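Local structure of nuclear inclusion protein A (3MMG) at residues C19-S24 with L55-M60; P39-N44 with K89-F94; Q45-R50 with I83-A88; P76-D81 with A205-W210. The protein probably acts as a 3C-type cysteine protease of tobacco vein mottling virus, cutting peptide bonds in the manner of the chymotrypsin-like peptidases. The protein carries 3 engineered substitutions. All blocks are in the same frame, centred on the assembly; numbering follows the deposited sequence.

Contact 1 (C19-S24 with L55-M60); sequences CLLENS and LTIKTM
Leu-21 and Ile-57 share a first torsion: CG of Leu-21 (chi1 -54°) and CG1 of Ile-57 (chi1 -56°) both stand anti to their carbonyl carbons, beside the backbone N. The two side chains therefore run side by side in the same direction, and CD2 of Leu-21 settles 3.8 Å from CG1 of Ile-57. The same torsion leaves CG2 of Ile-57 anti to its backbone N, where it meets CB of Cys-19 at 4.0 Å. Leu-55, with CG anti to the backbone N, brings its CD1 methyl to 3.6 Å from the carbonyl O of Glu-22. On this face the strands show a mostly apolar surface, continued by Ile-41 and Ala-43 of strand 40-43. The opposite face is partly exposed: Leu-20 and Lys-58 touch there through their CB atoms, Glu-22 pairs with Thr-56, and NZ of Lys-58 turns off to a salt bridge with Glu-63. The backbones are clamped by two reciprocal pairs of hydrogen bonds, with the donors in the carbonyl planes. Leu-20 N lies 2.9 Å from Lys-58 O, and Thr-56 N is 2.8 Å from Glu-22 O; each bond has its return partner. Regular alternation of hydrogen-bonded and non-hydrogen-bonded pairs, between strands whose N-to-C directions differ by 164°, is characteristic of antiparallel beta-sheet, here in the N-terminal barrel of a chymotrypsin-like fold.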
# COMPACT_ATOMS: atom_id res chain seq x y z
N CYS A 19 4.89 0.64 7.52
CA CYS A 19 4.39 -0.08 8.71
C CYS A 19 4.18 -1.56 8.39
O CYS A 19 3.99 -1.94 7.22
CB CYS A 19 3.02 0.45 9.12
SG CYS A 19 2.85 2.21 9.38
N LEU A 20 4.18 -2.38 9.43
CA LEU A 20 3.67 -3.75 9.30
C LEU A 20 2.24 -3.78 9.81
O LEU A 20 1.95 -3.26 10.87
CB LEU A 20 4.50 -4.78 10.07
CG LEU A 20 5.99 -4.95 9.78
CD1 LEU A 20 6.59 -5.97 10.75
CD2 LEU A 20 6.21 -5.39 8.38
N LEU A 21 1.35 -4.39 9.03
CA LEU A 21 -0.05 -4.50 9.40
C LEU A 21 -0.43 -5.97 9.60
O LEU A 21 -0.19 -6.80 8.72
CB LEU A 21 -0.94 -3.83 8.34
CG LEU A 21 -0.61 -2.38 7.99
CD1 LEU A 21 -1.53 -1.91 6.85
CD2 LEU A 21 -0.75 -1.49 9.19
N GLU A 22 -0.97 -6.30 10.77
CA GLU A 22 -1.40 -7.67 11.03
C GLU A 22 -2.86 -7.59 11.43
O GLU A 22 -3.21 -6.91 12.39
CB GLU A 22 -0.58 -8.33 12.15
CG GLU A 22 -1.07 -9.76 12.47
CD GLU A 22 -0.32 -10.47 13.59
OE1 GLU A 22 0.52 -9.84 14.29
OE2 GLU A 22 -0.58 -11.69 13.76
N ASN A 23 -3.71 -8.27 10.67
CA ASN A 23 -5.13 -8.33 10.96
C ASN A 23 -5.42 -9.77 11.35
O ASN A 23 -5.49 -10.63 10.48
CB ASN A 23 -5.94 -7.93 9.73
CG ASN A 23 -7.36 -7.59 10.07
OD1 ASN A 23 -7.69 -7.42 11.25
ND2 ASN A 23 -8.22 -7.48 9.05
N SER A 24 -5.57 -10.00 12.66
CA SER A 24 -5.61 -11.35 13.24
C SER A 24 -7.02 -11.76 13.61
O SER A 24 -7.72 -11.03 14.29
CB SER A 24 -4.71 -11.42 14.48
OG SER A 24 -4.57 -12.77 14.93
N LEU A 55 -6.39 -5.54 14.73
CA LEU A 55 -5.36 -4.95 13.89
C LEU A 55 -4.20 -4.49 14.75
O LEU A 55 -4.40 -3.77 15.74
CB LEU A 55 -5.94 -3.76 13.14
CG LEU A 55 -4.99 -2.99 12.22
CD1 LEU A 55 -4.52 -3.85 11.04
CD2 LEU A 55 -5.71 -1.73 11.71
N THR A 56 -2.99 -4.91 14.40
CA THR A 56 -1.77 -4.46 15.09
C THR A 56 -0.92 -3.77 14.05
O THR A 56 -0.77 -4.29 12.92
CB THR A 56 -1.02 -5.63 15.75
OG1 THR A 56 -1.84 -6.19 16.78
CG2 THR A 56 0.29 -5.14 16.40
N ILE A 57 -0.39 -2.60 14.39
CA ILE A 57 0.38 -1.78 13.47
C ILE A 57 1.78 -1.60 14.05
O ILE A 57 1.92 -0.96 15.11
CB ILE A 57 -0.29 -0.42 13.27
CG1 ILE A 57 -1.74 -0.63 12.79
CG2 ILE A 57 0.54 0.45 12.30
CD1 ILE A 57 -2.79 0.11 13.58
N LYS A 58 2.79 -2.13 13.38
CA LYS A 58 4.17 -1.96 13.83
C LYS A 58 4.86 -0.88 13.02
O LYS A 58 4.83 -0.92 11.80
CB LYS A 58 4.97 -3.26 13.77
CG LYS A 58 6.34 -3.11 14.45
CD LYS A 58 7.02 -4.45 14.66
CE LYS A 58 8.29 -4.29 15.50
NZ LYS A 58 8.05 -3.81 16.92
N THR A 59 5.44 0.08 13.73
CA THR A 59 6.08 1.23 13.09
C THR A 59 7.49 1.47 13.66
O THR A 59 7.85 0.91 14.68
CB THR A 59 5.26 2.53 13.31
OG1 THR A 59 5.53 3.07 14.61
CG2 THR A 59 3.78 2.27 13.17
N MET A 60 8.25 2.36 13.03
CA MET A 60 9.59 2.66 13.53
C MET A 60 9.56 3.33 14.90
O MET A 60 10.60 3.34 15.61
CB MET A 60 10.39 3.53 12.53
CG MET A 60 9.91 4.95 12.38
SD MET A 60 11.14 6.00 11.57
CE MET A 60 12.63 5.11 11.85

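Contact 2 (P39-N44 with K89-F94); sequences PYIIAN and KDFPPF
Phe-91 is the first residue of 89-94 to touch the strand. Its ring, with CG anti to the backbone N (chi1 -175°), puts CZ 4.2 Å from CD1 of Ile-41. The two backbones come closest at Pro-93, the alpha carbons of Pro-93 and Pro-39 being 4.6 Å apart; CB of Pro-93 lies against the backbone N of Pro-39 at 3.9 Å. Phe-94 completes the contact. Its CG stands anti to the carbonyl carbon, and CE1 reaches to 3.7 Å from CD1 of Ile-41, the two side chains crossing obliquely. One methyl group thus serves both phenylalanine rings: the bend at chi2 of Ile-41 (-61°) turns CD1 toward the loop. The interaction is dispersive, joining a buried isoleucine to two buried rings, and the outer prolines border it. In the fold the loop packs against side chains of strands 18-25, 40-43, 54-59 and 62-68. Phe-94 forms a backbone hydrogen bond with Gly-38 and packs on Cys-19 of strand 18-25 and Thr-59 of strand 54-59, whereas Phe-91 rests on Ile-57 of strand 54-59 and meets the ring of Phe-64 in strand 62-68.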
# COMPACT_ATOMS: atom_id res chain seq x y z
N PRO A 39 -1.89 11.13 11.05
CA PRO A 39 -2.65 10.17 11.84
C PRO A 39 -3.26 9.04 10.99
O PRO A 39 -4.10 8.26 11.50
CB PRO A 39 -3.78 11.04 12.40
CG PRO A 39 -4.06 11.98 11.27
CD PRO A 39 -2.71 12.32 10.71
N TYR A 40 -2.84 8.94 9.73
CA TYR A 40 -3.44 8.02 8.78
C TYR A 40 -2.52 6.86 8.45
O TYR A 40 -1.29 7.02 8.39
CB TYR A 40 -3.80 8.74 7.47
CG TYR A 40 -4.59 10.01 7.69
CD1 TYR A 40 -4.03 11.25 7.41
CD2 TYR A 40 -5.89 9.95 8.18
CE1 TYR A 40 -4.76 12.44 7.65
CE2 TYR A 40 -6.63 11.12 8.42
CZ TYR A 40 -6.06 12.35 8.14
OH TYR A 40 -6.78 13.51 8.37
N ILE A 41 -3.14 5.71 8.22
CA ILE A 41 -2.48 4.54 7.65
C ILE A 41 -3.10 4.25 6.30
O ILE A 41 -4.32 4.11 6.20
CB ILE A 41 -2.67 3.27 8.55
CG1 ILE A 41 -2.23 3.56 10.00
CG2 ILE A 41 -1.92 2.05 7.98
CD1 ILE A 41 -0.79 3.92 10.13
N ILE A 42 -2.26 4.16 5.27
CA ILE A 42 -2.72 3.90 3.90
C ILE A 42 -2.43 2.42 3.67
O ILE A 42 -1.30 1.95 3.91
CB ILE A 42 -1.92 4.75 2.90
CG1 ILE A 42 -2.19 6.26 3.08
CG2 ILE A 42 -2.17 4.27 1.47
CD1 ILE A 42 -1.01 7.14 2.66
N ALA A 43 -3.44 1.68 3.24
CA ALA A 43 -3.27 0.24 3.07
C ALA A 43 -4.09 -0.26 1.88
O ALA A 43 -4.83 0.50 1.28
CB ALA A 43 -3.71 -0.49 4.36
N ASN A 44 -3.94 -1.54 1.56
CA ASN A 44 -4.86 -2.16 0.59
C ASN A 44 -6.25 -2.33 1.20
O ASN A 44 -6.36 -2.67 2.37
CB ASN A 44 -4.37 -3.55 0.19
CG ASN A 44 -3.01 -3.54 -0.47
OD1 ASN A 44 -2.00 -3.70 0.20
ND2 ASN A 44 -2.98 -3.30 -1.78
N LYS A 89 -6.46 9.48 18.68
CA LYS A 89 -5.56 10.55 19.10
C LYS A 89 -4.32 10.05 19.88
O LYS A 89 -3.25 10.67 19.81
CB LYS A 89 -6.34 11.63 19.87
CG LYS A 89 -5.57 12.94 20.05
CD LYS A 89 -6.46 14.03 20.63
CE LYS A 89 -5.62 15.30 20.84
NZ LYS A 89 -6.43 16.43 21.37
N ASP A 90 -4.45 8.91 20.58
CA ASP A 90 -3.32 8.34 21.33
C ASP A 90 -2.30 7.55 20.48
O ASP A 90 -1.29 7.02 20.98
CB ASP A 90 -3.83 7.49 22.50
CG ASP A 90 -4.37 8.35 23.64
OD1 ASP A 90 -3.57 9.05 24.28
OD2 ASP A 90 -5.59 8.32 23.85
N PHE A 91 -2.58 7.45 19.18
CA PHE A 91 -1.62 6.84 18.27
C PHE A 91 -0.71 7.98 17.82
O PHE A 91 -1.21 8.96 17.27
CB PHE A 91 -2.39 6.28 17.07
CG PHE A 91 -1.52 5.51 16.09
CD1 PHE A 91 -1.62 4.13 16.02
CD2 PHE A 91 -0.64 6.19 15.26
CE1 PHE A 91 -0.83 3.41 15.09
CE2 PHE A 91 0.18 5.48 14.34
CZ PHE A 91 0.07 4.09 14.27
N PRO A 92 0.62 7.88 18.05
CA PRO A 92 1.53 8.96 17.71
C PRO A 92 1.66 9.08 16.18
O PRO A 92 1.95 8.10 15.51
CB PRO A 92 2.86 8.51 18.34
CG PRO A 92 2.79 7.06 18.41
CD PRO A 92 1.33 6.72 18.64
N PRO A 93 1.37 10.27 15.63
CA PRO A 93 1.35 10.37 14.16
C PRO A 93 2.70 10.34 13.46
O PRO A 93 3.75 10.59 14.07
CB PRO A 93 0.71 11.74 13.91
CG PRO A 93 0.98 12.51 15.13
CD PRO A 93 0.97 11.53 16.28
N PHE A 94 2.65 10.01 12.17
CA PHE A 94 3.79 10.08 11.25
C PHE A 94 3.95 11.52 10.73
O PHE A 94 3.02 12.32 10.85
CB PHE A 94 3.48 9.18 10.05
CG PHE A 94 3.49 7.72 10.37
CD1 PHE A 94 2.34 7.09 10.87
CD2 PHE A 94 4.64 6.96 10.16
CE1 PHE A 94 2.33 5.70 11.13
CE2 PHE A 94 4.66 5.57 10.44
CZ PHE A 94 3.53 4.95 10.93

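Contact 3 (Q45-R50 with I83-A88); sequences QHLFRR and IVIKMA
Apolar contacts dominate. Phe-48 and Ile-85 approach tip to tip, with CD1 of Ile-85 at the edge of the ring, in its plane, 3.6 Å from CZ of Phe-48. Ile-83 joins along the same rim through CG2, 4.1 Å from CE1 of Phe-48. One ring face carries Leu-47, its CG 3.9 Å above the plane of Phe-48. The aliphatic part of Gln-45 crosses Ile-83 at about a right angle, CG of Gln-45 lying 3.9 Å from CB of Ile-83, and the CG2 branch of Ile-83, in the crowded position between N and carbonyl carbon, packs against the Gln-45 backbone.

Among the hydrogen bonds, Phe-48 N donates to Gln-45 O at 3.0 Å, closing the 3-10 turn, and the extended Gln-45 chain delivers NE2 to Ile-82 O. His-46 heads away from the strand; its ND1 bonds to Asp-81, and its NE2 to a polar side chain of the bound peptide.

The turn is therefore two-sided: its apolar flank is buried on strand 83-86, leaving the imidazole to the peptide, where the Asp-81 carboxylate would tend to stabilise a protonated ring, consistent with the His-Asp pair of a chymotrypsin-like catalytic triad.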
# COMPACT_ATOMS: atom_id res chain seq x y z
N GLN A 45 -7.31 -2.12 0.41
CA GLN A 45 -8.66 -2.54 0.87
C GLN A 45 -8.73 -4.00 1.30
O GLN A 45 -9.42 -4.34 2.27
CB GLN A 45 -9.75 -2.29 -0.18
CG GLN A 45 -10.08 -0.81 -0.32
CD GLN A 45 -11.19 -0.57 -1.31
OE1 GLN A 45 -11.92 -1.49 -1.65
NE2 GLN A 45 -11.32 0.66 -1.78
N HIS A 46 -7.98 -4.86 0.61
CA HIS A 46 -8.04 -6.29 0.88
C HIS A 46 -7.46 -6.74 2.23
O HIS A 46 -7.61 -7.90 2.63
CB HIS A 46 -7.50 -7.12 -0.28
CG HIS A 46 -6.01 -7.25 -0.33
ND1 HIS A 46 -5.23 -6.50 -1.18
CD2 HIS A 46 -5.17 -8.14 0.27
CE1 HIS A 46 -3.96 -6.88 -1.07
NE2 HIS A 46 -3.90 -7.88 -0.20
N LEU A 47 -6.82 -5.80 2.94
CA LEU A 47 -6.47 -6.01 4.34
C LEU A 47 -7.72 -6.37 5.16
O LEU A 47 -7.62 -7.10 6.13
CB LEU A 47 -5.81 -4.76 4.92
CG LEU A 47 -5.52 -4.73 6.43
CD1 LEU A 47 -4.47 -5.80 6.79
CD2 LEU A 47 -5.04 -3.34 6.76
N PHE A 48 -8.88 -5.87 4.75
CA PHE A 48 -10.11 -6.09 5.51
C PHE A 48 -11.10 -7.02 4.82
O PHE A 48 -12.31 -6.94 5.05
CB PHE A 48 -10.76 -4.75 5.85
CG PHE A 48 -9.84 -3.84 6.61
CD1 PHE A 48 -9.32 -2.71 6.01
CD2 PHE A 48 -9.49 -4.15 7.92
CE1 PHE A 48 -8.45 -1.87 6.72
CE2 PHE A 48 -8.62 -3.32 8.64
CZ PHE A 48 -8.11 -2.19 8.04
N ARG A 49 -10.57 -7.92 3.99
CA ARG A 49 -11.37 -8.98 3.38
C ARG A 49 -12.22 -9.72 4.41
O ARG A 49 -13.40 -10.01 4.16
CB ARG A 49 -10.45 -10.01 2.75
CG ARG A 49 -9.94 -9.63 1.42
CD ARG A 49 -9.16 -10.77 0.84
NE ARG A 49 -7.98 -11.15 1.61
CZ ARG A 49 -7.02 -11.95 1.13
NH1 ARG A 49 -7.14 -12.43 -0.10
NH2 ARG A 49 -5.97 -12.28 1.86
N ARG A 50 -11.60 -10.03 5.55
CA ARG A 50 -12.28 -10.69 6.65
C ARG A 50 -12.69 -9.65 7.67
O ARG A 50 -11.87 -8.83 8.11
CB ARG A 50 -11.38 -11.74 7.30
CG ARG A 50 -10.81 -12.76 6.35
CD ARG A 50 -10.41 -14.03 7.09
NE ARG A 50 -10.08 -15.11 6.16
CZ ARG A 50 -10.31 -16.40 6.39
NH1 ARG A 50 -10.88 -16.80 7.52
NH2 ARG A 50 -9.97 -17.30 5.48
N ILE A 83 -7.20 1.95 0.77
CA ILE A 83 -8.06 2.47 1.83
C ILE A 83 -7.20 3.32 2.77
O ILE A 83 -6.01 3.08 2.89
CB ILE A 83 -8.78 1.34 2.61
CG1 ILE A 83 -9.86 1.93 3.53
CG2 ILE A 83 -7.80 0.45 3.38
CD1 ILE A 83 -11.02 1.02 3.71
N VAL A 84 -7.81 4.34 3.36
CA VAL A 84 -7.13 5.18 4.34
C VAL A 84 -7.83 4.94 5.67
O VAL A 84 -9.05 4.93 5.74
CB VAL A 84 -7.15 6.69 3.98
CG1 VAL A 84 -6.31 7.46 4.95
CG2 VAL A 84 -6.60 6.94 2.53
N ILE A 85 -7.05 4.70 6.72
CA ILE A 85 -7.59 4.41 8.05
C ILE A 85 -7.14 5.53 8.97
O ILE A 85 -5.95 5.86 9.00
CB ILE A 85 -7.04 3.06 8.60
CG1 ILE A 85 -7.21 1.92 7.58
CG2 ILE A 85 -7.69 2.69 9.92
CD1 ILE A 85 -6.21 0.83 7.77
N LYS A 86 -8.07 6.11 9.73
CA LYS A 86 -7.69 7.18 10.65
C LYS A 86 -7.42 6.58 12.03
O LYS A 86 -8.23 5.83 12.56
CB LYS A 86 -8.79 8.25 10.75
CG LYS A 86 -8.30 9.53 11.43
CD LYS A 86 -9.39 10.58 11.55
CE LYS A 86 -8.83 11.86 12.19
NZ LYS A 86 -9.63 13.07 11.79
N MET A 87 -6.29 6.94 12.62
CA MET A 87 -5.95 6.41 13.93
C MET A 87 -6.51 7.31 15.04
O MET A 87 -6.73 8.52 14.85
CB MET A 87 -4.43 6.31 14.06
CG MET A 87 -3.80 5.29 13.08
SD MET A 87 -4.23 3.60 13.54
CE MET A 87 -5.41 3.17 12.27
N ALA A 88 -6.70 6.70 16.21
CA ALA A 88 -7.06 7.45 17.43
C ALA A 88 -6.03 8.52 17.86
O ALA A 88 -4.84 8.45 17.51
CB ALA A 88 -7.27 6.43 18.56

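Contact 4 (P76-D81 with A205-W210); sequences PVEGRD and ADKISW
Ile-208 spreads its branches over three partners. With CG1 anti to the carbonyl carbon (chi1 -72°), that atom comes 3.9 Å from the carbonyl carbon of Arg-80, and CD1 continues to 4.1 Å from CA of Asp-81. The other branch, CG2, lies 3.6 Å above the Trp-210 ring plane, offset toward the rim. Trp-210 is held, its NE1 donating to Ala-205 O at 2.8 Å; the same oxygen takes Ile-208 N, so one carbonyl steadies both the indole and the 3-10 turn. Glu-78, bent at chi2, points its carboxylate toward the extended Lys-207, yet OE2 of Glu-78 and NZ of Lys-207 remain 5.0 Å apart.

Between the backbones, Ser-209 N donates to Gly-79 O at 3.0 Å and almost straight (176°), from 42° out of the carbonyl plane, and a water links Gly-79 O to Ser-209 O. Gly-79 occupies the third position of a type II turn, with the positive phi that suits glycine, and its CA lies 3.1 Å from Lys-207 O.

Around the contact, Val-77 packs on helix 186-192, Arg-80 forms a salt bridge with Glu-181 of strand 177-181, and Trp-210 touches Leu-215 of strand 214-215 and an apolar side chain of the bound peptide.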
# COMPACT_ATOMS: atom_id res chain seq x y z
N PRO A 76 -12.34 4.75 1.84
CA PRO A 76 -11.86 4.00 0.68
C PRO A 76 -11.58 4.93 -0.51
O PRO A 76 -12.24 5.96 -0.67
CB PRO A 76 -13.03 3.06 0.35
CG PRO A 76 -14.25 3.84 0.80
CD PRO A 76 -13.78 4.49 2.10
N VAL A 77 -10.59 4.57 -1.33
CA VAL A 77 -10.46 5.21 -2.63
C VAL A 77 -11.34 4.33 -3.52
O VAL A 77 -10.93 3.28 -3.94
CB VAL A 77 -8.99 5.16 -3.16
CG1 VAL A 77 -8.90 5.88 -4.52
CG2 VAL A 77 -7.99 5.78 -2.15
N GLU A 78 -12.60 4.73 -3.73
CA GLU A 78 -13.56 3.82 -4.34
C GLU A 78 -13.13 3.40 -5.75
O GLU A 78 -12.67 4.23 -6.54
CB GLU A 78 -14.98 4.43 -4.33
CG GLU A 78 -15.60 4.57 -2.93
CD GLU A 78 -16.07 3.25 -2.28
OE1 GLU A 78 -15.71 2.13 -2.73
OE2 GLU A 78 -16.81 3.33 -1.27
N GLY A 79 -13.28 2.11 -6.06
CA GLY A 79 -12.91 1.60 -7.38
C GLY A 79 -11.50 1.01 -7.45
O GLY A 79 -11.12 0.41 -8.45
N ARG A 80 -10.71 1.15 -6.38
CA ARG A 80 -9.38 0.55 -6.38
C ARG A 80 -8.97 0.01 -5.02
O ARG A 80 -9.62 0.32 -4.02
CB ARG A 80 -8.33 1.51 -6.93
CG ARG A 80 -8.00 2.64 -5.96
CD ARG A 80 -7.10 3.69 -6.63
NE ARG A 80 -7.88 4.46 -7.60
CZ ARG A 80 -7.38 5.31 -8.50
NH1 ARG A 80 -6.05 5.52 -8.57
NH2 ARG A 80 -8.20 5.96 -9.32
N ASP A 81 -7.91 -0.79 -5.00
CA ASP A 81 -7.52 -1.54 -3.79
C ASP A 81 -6.67 -0.70 -2.83
O ASP A 81 -5.60 -1.15 -2.41
CB ASP A 81 -6.79 -2.82 -4.19
CG ASP A 81 -6.52 -3.74 -3.01
OD1 ASP A 81 -7.29 -3.69 -2.01
OD2 ASP A 81 -5.54 -4.51 -3.09
N ALA A 205 -15.24 -6.74 -3.07
CA ALA A 205 -14.38 -6.83 -4.27
C ALA A 205 -15.08 -6.30 -5.51
O ALA A 205 -14.42 -5.80 -6.43
CB ALA A 205 -13.91 -8.26 -4.50
N ASP A 206 -16.41 -6.42 -5.55
CA ASP A 206 -17.21 -5.96 -6.68
C ASP A 206 -17.14 -4.46 -6.89
O ASP A 206 -17.52 -3.96 -7.94
CB ASP A 206 -18.68 -6.35 -6.52
CG ASP A 206 -18.90 -7.83 -6.67
OD1 ASP A 206 -17.98 -8.53 -7.16
OD2 ASP A 206 -20.02 -8.30 -6.32
N LYS A 207 -16.68 -3.73 -5.88
CA LYS A 207 -16.58 -2.29 -5.96
C LYS A 207 -15.21 -1.84 -6.48
O LYS A 207 -14.97 -0.65 -6.64
CB LYS A 207 -16.87 -1.64 -4.61
CG LYS A 207 -18.28 -1.97 -4.10
CD LYS A 207 -18.73 -0.95 -3.09
CE LYS A 207 -20.26 -0.87 -3.06
NZ LYS A 207 -20.70 0.31 -2.25
N ILE A 208 -14.32 -2.79 -6.73
CA ILE A 208 -13.03 -2.49 -7.36
C ILE A 208 -13.18 -2.74 -8.87
O ILE A 208 -13.91 -3.65 -9.26
CB ILE A 208 -11.90 -3.35 -6.72
CG1 ILE A 208 -11.61 -2.81 -5.32
CG2 ILE A 208 -10.64 -3.38 -7.59
CD1 ILE A 208 -10.94 -3.79 -4.40
N SER A 209 -12.54 -1.91 -9.68
CA SER A 209 -12.56 -2.05 -11.15
C SER A 209 -11.54 -3.12 -11.58
O SER A 209 -10.34 -2.99 -11.28
CB SER A 209 -12.24 -0.71 -11.82
OG SER A 209 -13.31 0.23 -11.70
N TRP A 210 -12.01 -4.16 -12.28
CA TRP A 210 -11.18 -5.33 -12.60
C TRP A 210 -10.79 -5.46 -14.07
O TRP A 210 -9.90 -6.24 -14.41
CB TRP A 210 -11.86 -6.64 -12.14
CG TRP A 210 -11.94 -6.71 -10.65
CD1 TRP A 210 -13.04 -6.49 -9.89
CD2 TRP A 210 -10.86 -6.96 -9.75
NE1 TRP A 210 -12.72 -6.58 -8.55
CE2 TRP A 210 -11.39 -6.89 -8.43
CE3 TRP A 210 -9.49 -7.26 -9.92
CZ2 TRP A 210 -10.60 -7.09 -7.29
CZ3 TRP A 210 -8.71 -7.48 -8.80
CH2 TRP A 210 -9.26 -7.37 -7.49
O HOH W 1 -8.78 -1.02 -10.09

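How the contacts relate
Contacts 1, 2 and 3 belong to one antiparallel sheet, with centres 11 Å apart for each pair. In it, strands 54-59, 18-25, 28-37, 40-43 and 83-86 follow one another. Contact 1 opens the series, contact 2 crosses it along the chain, and contact 3 lies within the span of contact 2; the pairing of strands 40-43 and 83-86 links these last two. Asn-23 joins contacts 1 and 3 through Leu-47 O. Contact 4 sits farther out, its centre about 23 Å from that of contact 1, and ties the 76-81 loop to the C-terminal part of the chain. Asp-81 there receives His-46 of contact 3 and Asn-44 from the end of contact 2, while contacts 3 and 4 border the bound peptide.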